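Local coordinates for RV0130 (PDB 2C2I), which probably catalyses the reversible hydration of trans-enoyl-CoA to (3R)-3-hydroxyacyl-CoA as a homodimeric hotdog-fold, MaoC-like hydratase of Mycobacterium tuberculosis, at the interface of chains A and B. Numbering follows the deposited sequence. Chains: chain A/B, RV0130.

Contact 1: the interface of chains A and B. Residues chain A 89-92, 146; chain B 93-95.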
loop_
_atom_site.group_PDB
_atom_site.type_symbol
_atom_site.label_atom_id
_atom_site.label_comp_id
_atom_site.label_asym_id
_atom_site.label_seq_id
_atom_site.Cartn_x
_atom_site.Cartn_y
_atom_site.Cartn_z
ATOM N N TYR A 89 1.373 1.881 10.842
ATOM C CA TYR A 89 2.230 0.889 11.498
ATOM C C TYR A 89 2.201 -0.445 10.733
ATOM O O TYR A 89 3.160 -1.219 10.756
ATOM C CB TYR A 89 1.837 0.683 12.967
ATOM C CG TYR A 89 2.680 -0.381 13.629
ATOM C CD1 TYR A 89 4.070 -0.297 13.603
ATOM C CD2 TYR A 89 2.090 -1.490 14.258
ATOM C CE1 TYR A 89 4.867 -1.284 14.196
ATOM C CE2 TYR A 89 2.886 -2.491 14.868
ATOM C CZ TYR A 89 4.257 -2.366 14.833
ATOM O OH TYR A 89 5.061 -3.314 15.408
ATOM N N GLY A 90 1.121 -0.701 10.009
ATOM C CA GLY A 90 1.129 -1.892 9.171
ATOM C C GLY A 90 -0.257 -2.388 8.825
ATOM O O GLY A 90 -1.219 -1.655 8.934
ATOM N N LEU A 91 -0.322 -3.637 8.363
ATOM C CA LEU A 91 -1.565 -4.259 7.881
ATOM C C LEU A 91 -1.532 -5.701 8.356
ATOM O O LEU A 91 -0.466 -6.302 8.414
ATOM C CB LEU A 91 -1.589 -4.263 6.345
ATOM C CG LEU A 91 -1.421 -2.863 5.726
ATOM C CD1 LEU A 91 -0.827 -2.962 4.364
ATOM C CD2 LEU A 91 -2.774 -2.143 5.739
ATOM N N ASN A 92 -2.691 -6.260 8.681
ATOM C CA ASN A 92 -2.759 -7.673 9.019
ATOM C C ASN A 92 -3.202 -8.538 7.845
ATOM O O ASN A 92 -2.799 -9.695 7.739
ATOM C CB ASN A 92 -3.673 -7.873 10.216
ATOM C CG ASN A 92 -3.077 -7.272 11.492
ATOM O OD1 ASN A 92 -1.845 -7.199 11.630
ATOM N ND2 ASN A 92 -3.934 -6.815 12.398
ATOM N N ILE A 146 -3.397 -0.865 10.701
ATOM C CA ILE A 146 -3.019 -0.436 12.037
ATOM C C ILE A 146 -2.492 0.984 11.910
ATOM O O ILE A 146 -1.567 1.265 11.125
ATOM C CB ILE A 146 -1.980 -1.372 12.688
ATOM C CG1 ILE A 146 -2.490 -2.830 12.621
ATOM C CG2 ILE A 146 -1.724 -0.951 14.130
ATOM C CD1 ILE A 146 -1.435 -3.904 12.875
ATOM N N LYS B 93 0.600 -10.274 6.486
ATOM C CA LYS B 93 1.148 -9.347 7.467
ATOM C C LYS B 93 2.170 -8.368 6.891
ATOM O O LYS B 93 3.070 -8.770 6.151
ATOM C CB LYS B 93 1.782 -10.095 8.627
ATOM C CG LYS B 93 2.101 -9.211 9.813
ATOM C CD LYS B 93 2.630 -10.070 10.999
ATOM C CE LYS B 93 2.634 -9.252 12.292
ATOM N NZ LYS B 93 2.954 -10.115 13.505
ATOM N N VAL B 94 2.003 -7.083 7.243
ATOM C CA VAL B 94 2.933 -6.010 6.885
ATOM C C VAL B 94 3.207 -5.168 8.133
ATOM O O VAL B 94 2.284 -4.810 8.832
ATOM C CB VAL B 94 2.400 -5.084 5.770
ATOM C CG1 VAL B 94 3.432 -3.969 5.457
ATOM C CG2 VAL B 94 2.096 -5.891 4.474
ATOM N N ARG B 95 4.471 -4.844 8.383
ATOM C CA ARG B 95 4.819 -3.931 9.498
ATOM C C ARG B 95 5.846 -2.932 8.988
ATOM O O ARG B 95 6.621 -3.250 8.067
ATOM C CB ARG B 95 5.403 -4.738 10.662
ATOM C CG ARG B 95 4.374 -5.678 11.343
ATOM C CD ARG B 95 3.346 -4.872 12.136
ATOM N NE ARG B 95 2.392 -5.662 12.915
ATOM C CZ ARG B 95 1.213 -6.107 12.462
ATOM N NH1 ARG B 95 0.847 -5.913 11.200
ATOM N NH2 ARG B 95 0.405 -6.771 13.289
HETATM O O HOH W 1 3.981 -5.620 15.406
#
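A:Leu91 and B:Val94 meet as antiparallel partners in this part of the dimer interface of a MaoC-like hotdog hydratase, where strand 86-91 of one subunit runs beside strand 93-95 of the other. Their backbones exchange two hydrogen bonds, A:Leu91 N to B:Val94 O at 2.9 Å and B:Val94 N to A:Leu91 O at 2.8 Å, while their side chains lie alongside each other and point the same way.

The polar side-chain contact belongs to B:Arg95. Its guanidinium comes end-on to A:Asn92, and NH1 and NH2 both donate to one amide oxygen, OD1, which lies in the guanidinium plane; NH2 to OD1 measures 2.8 Å, with NH2 in the amide plane, whereas NH1 is tilted from it. The amide and guanidinium planes are 49° apart. A bend at chi2 (-71°) folds the arginine back, and NH1 also donates to B:Val94 O, from the face of that carbonyl opposite A:Leu91 N. Water 1 bridges NE of B:Arg95 and the phenolic OH of A:Tyr89, a residue of the stretch thought to bind the partner's substrate.

Carbon atoms cover both faces of the guanidinium. The terminal methyl CD1 of A:Ile146 presses on one face, offset toward the rim and 3.5 Å from CZ of B:Arg95, and CE of the extended B:Lys93, the methylene next to NZ, lies over the centre of the other. The CD methylene of B:Arg95 packs 3.7 Å from CE2 of the A:Tyr89 ring.

Contact 2: the interface of chains A and B. Residues chain A 42-44, 54-56; chain B 84-86.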
loop_
_atom_site.group_PDB
_atom_site.type_symbol
_atom_site.label_atom_id
_atom_site.label_comp_id
_atom_site.label_asym_id
_atom_site.label_seq_id
_atom_site.Cartn_x
_atom_site.Cartn_y
_atom_site.Cartn_z
ATOM N N GLN A 42 3.012 -0.439 -15.125
ATOM C CA GLN A 42 2.517 -1.565 -15.895
ATOM C C GLN A 42 1.414 -1.095 -16.850
ATOM O O GLN A 42 0.614 -0.222 -16.509
ATOM C CB GLN A 42 2.022 -2.708 -15.019
ATOM C CG GLN A 42 1.990 -4.013 -15.808
ATOM C CD GLN A 42 1.502 -5.219 -15.019
ATOM O OE1 GLN A 42 1.365 -6.280 -15.580
ATOM N NE2 GLN A 42 1.229 -5.052 -13.715
ATOM N N TRP A 43 1.408 -1.672 -18.044
ATOM C CA TRP A 43 0.436 -1.306 -19.065
ATOM C C TRP A 43 -1.025 -1.351 -18.599
ATOM O O TRP A 43 -1.809 -0.488 -18.979
ATOM C CB TRP A 43 0.613 -2.146 -20.320
ATOM C CG TRP A 43 0.372 -3.607 -20.131
ATOM C CD1 TRP A 43 1.269 -4.527 -19.680
ATOM C CD2 TRP A 43 -0.852 -4.314 -20.345
ATOM N NE1 TRP A 43 0.700 -5.776 -19.653
ATOM C CE2 TRP A 43 -0.603 -5.676 -20.060
ATOM C CE3 TRP A 43 -2.129 -3.938 -20.795
ATOM C CZ2 TRP A 43 -1.587 -6.661 -20.175
ATOM C CZ3 TRP A 43 -3.112 -4.930 -20.929
ATOM C CH2 TRP A 43 -2.834 -6.272 -20.616
ATOM N N ILE A 44 -1.383 -2.337 -17.768
ATOM C CA ILE A 44 -2.761 -2.461 -17.264
ATOM C C ILE A 44 -3.254 -1.198 -16.525
ATOM O O ILE A 44 -4.459 -0.975 -16.422
ATOM C CB ILE A 44 -2.968 -3.703 -16.364
ATOM C CG1 ILE A 44 -2.081 -3.630 -15.107
ATOM C CG2 ILE A 44 -2.681 -4.981 -17.131
ATOM C CD1 ILE A 44 -2.359 -4.775 -14.115
ATOM N N GLY A 54 -6.652 -5.394 -23.495
ATOM C CA GLY A 54 -6.404 -6.491 -22.563
ATOM C C GLY A 54 -7.662 -6.962 -21.859
ATOM O O GLY A 54 -8.764 -6.511 -22.190
ATOM N N PRO A 55 -7.502 -7.839 -20.853
ATOM C CA PRO A 55 -8.579 -8.569 -20.171
ATOM C C PRO A 55 -9.582 -7.674 -19.426
ATOM O O PRO A 55 -10.727 -8.072 -19.198
ATOM C CB PRO A 55 -7.826 -9.463 -19.176
ATOM C CG PRO A 55 -6.401 -9.480 -19.658
ATOM C CD PRO A 55 -6.181 -8.154 -20.282
ATOM N N PHE A 56 -9.165 -6.475 -19.068
ATOM C CA PHE A 56 -10.051 -5.564 -18.355
ATOM C C PHE A 56 -10.788 -4.567 -19.251
ATOM O O PHE A 56 -11.730 -3.905 -18.792
ATOM C CB PHE A 56 -9.273 -4.843 -17.247
ATOM C CG PHE A 56 -8.578 -5.779 -16.293
ATOM C CD1 PHE A 56 -9.304 -6.470 -15.325
ATOM C CD2 PHE A 56 -7.194 -5.951 -16.340
ATOM C CE1 PHE A 56 -8.663 -7.347 -14.434
ATOM C CE2 PHE A 56 -6.539 -6.820 -15.429
ATOM C CZ PHE A 56 -7.280 -7.515 -14.490
ATOM N N LYS B 84 1.333 -12.315 -19.435
ATOM C CA LYS B 84 0.564 -11.227 -20.032
ATOM C C LYS B 84 0.489 -10.029 -19.102
ATOM O O LYS B 84 0.728 -8.892 -19.503
ATOM C CB LYS B 84 -0.847 -11.717 -20.323
ATOM C CG LYS B 84 -1.007 -12.483 -21.632
ATOM C CD LYS B 84 -2.397 -12.139 -22.164
ATOM C CE LYS B 84 -2.632 -10.628 -22.010
ATOM N NZ LYS B 84 -4.066 -10.247 -21.907
ATOM N N LEU B 85 0.134 -10.295 -17.846
ATOM C CA LEU B 85 0.073 -9.238 -16.830
ATOM C C LEU B 85 0.303 -9.849 -15.438
ATOM O O LEU B 85 0.124 -11.067 -15.248
ATOM C CB LEU B 85 -1.286 -8.512 -16.883
ATOM C CG LEU B 85 -2.585 -9.277 -16.554
ATOM C CD1 LEU B 85 -2.853 -9.324 -15.053
ATOM C CD2 LEU B 85 -3.763 -8.659 -17.233
ATOM N N ALA B 86 0.701 -8.980 -14.499
ATOM C CA ALA B 86 0.823 -9.317 -13.084
ATOM C C ALA B 86 -0.049 -8.354 -12.294
ATOM O O ALA B 86 -0.026 -7.136 -12.527
ATOM C CB ALA B 86 2.273 -9.213 -12.618
#
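The segment holding the Asp/His pair of the hydratase 2 (MaoC-like) family, A:Asp40 and A:His45, both inferred to matter for catalysis, has A:Gln42 to A:Ile44 between them, with A:Gln42 directly preceding the short helix 43-46. Against it and the loop A:Gly54 to A:Phe56 dock the end of a partner loop, B:Lys84 and B:Leu85, and B:Ala86, the first residue of strand 86-91. A:Gln42 reaches across with its chain extended, CG anti to the backbone N (chi1 -160°), and sets its carboxamide against the backbone of B:Ala86 as a second strand would. OE1 accepts from B:Ala86 N at 3.0 Å, an almost straight bond, 173° at the hydrogen, that uses a lone pair in the amide plane. NE2 donates to B:Ala86 O at 2.7 Å, again close to the amide plane. The two bonds hold the rotation of the group.

Beside it, the indole of A:Trp43 turns its N-H edge toward the neighbouring peptide, and NE1 donates to B:Lys84 O at 3.1 Å. The acceptor lies nearly in the ring plane, although the bond is bent, 136° at the hydrogen. A:Ile44 CG2 lies over the centre of one face of the indole, supporting the ring while sharing the contact with B:Leu85.

B:Leu85 carries the apolar part of the contact. Its CB sits 3.8 Å from A:Trp43 CZ2 and is also touched by A:Ile44 CG2, both side chains crossing the leucine at about a right angle. Its CD2 methyl goes further, meeting A:Pro55 CG tip to tip at 3.7 Å and A:Phe56 CE2 at 3.8 Å. B:Lys84, bent at chi2 and chi3, brings NZ to the tip of the A:Pro55 ring.

A:Gln42 is the predicted transition-state stabiliser and B:Ala86 belongs to the inferred substrate-binding stretch contributed by the partner, which suggests that the active site is built from both subunits.

Contact 1 and contact 2 lie about 28 Å apart, measured between the centres of their C-alpha atoms, and involve opposite ends of the same element, strand 86-91. Chain B supplies the start of its copy to contact 2, and chain A the end of its own to contact 1. Because the dimer is two-fold symmetric, each contact recurs with the chains exchanged, and every subunit's strand takes part in both. The strand pairing of contact 1 joins the two subunits, while contact 2 ties the beginning of the strand to the partner's catalytic segment, which suggests that dimerisation and active-site assembly are coupled.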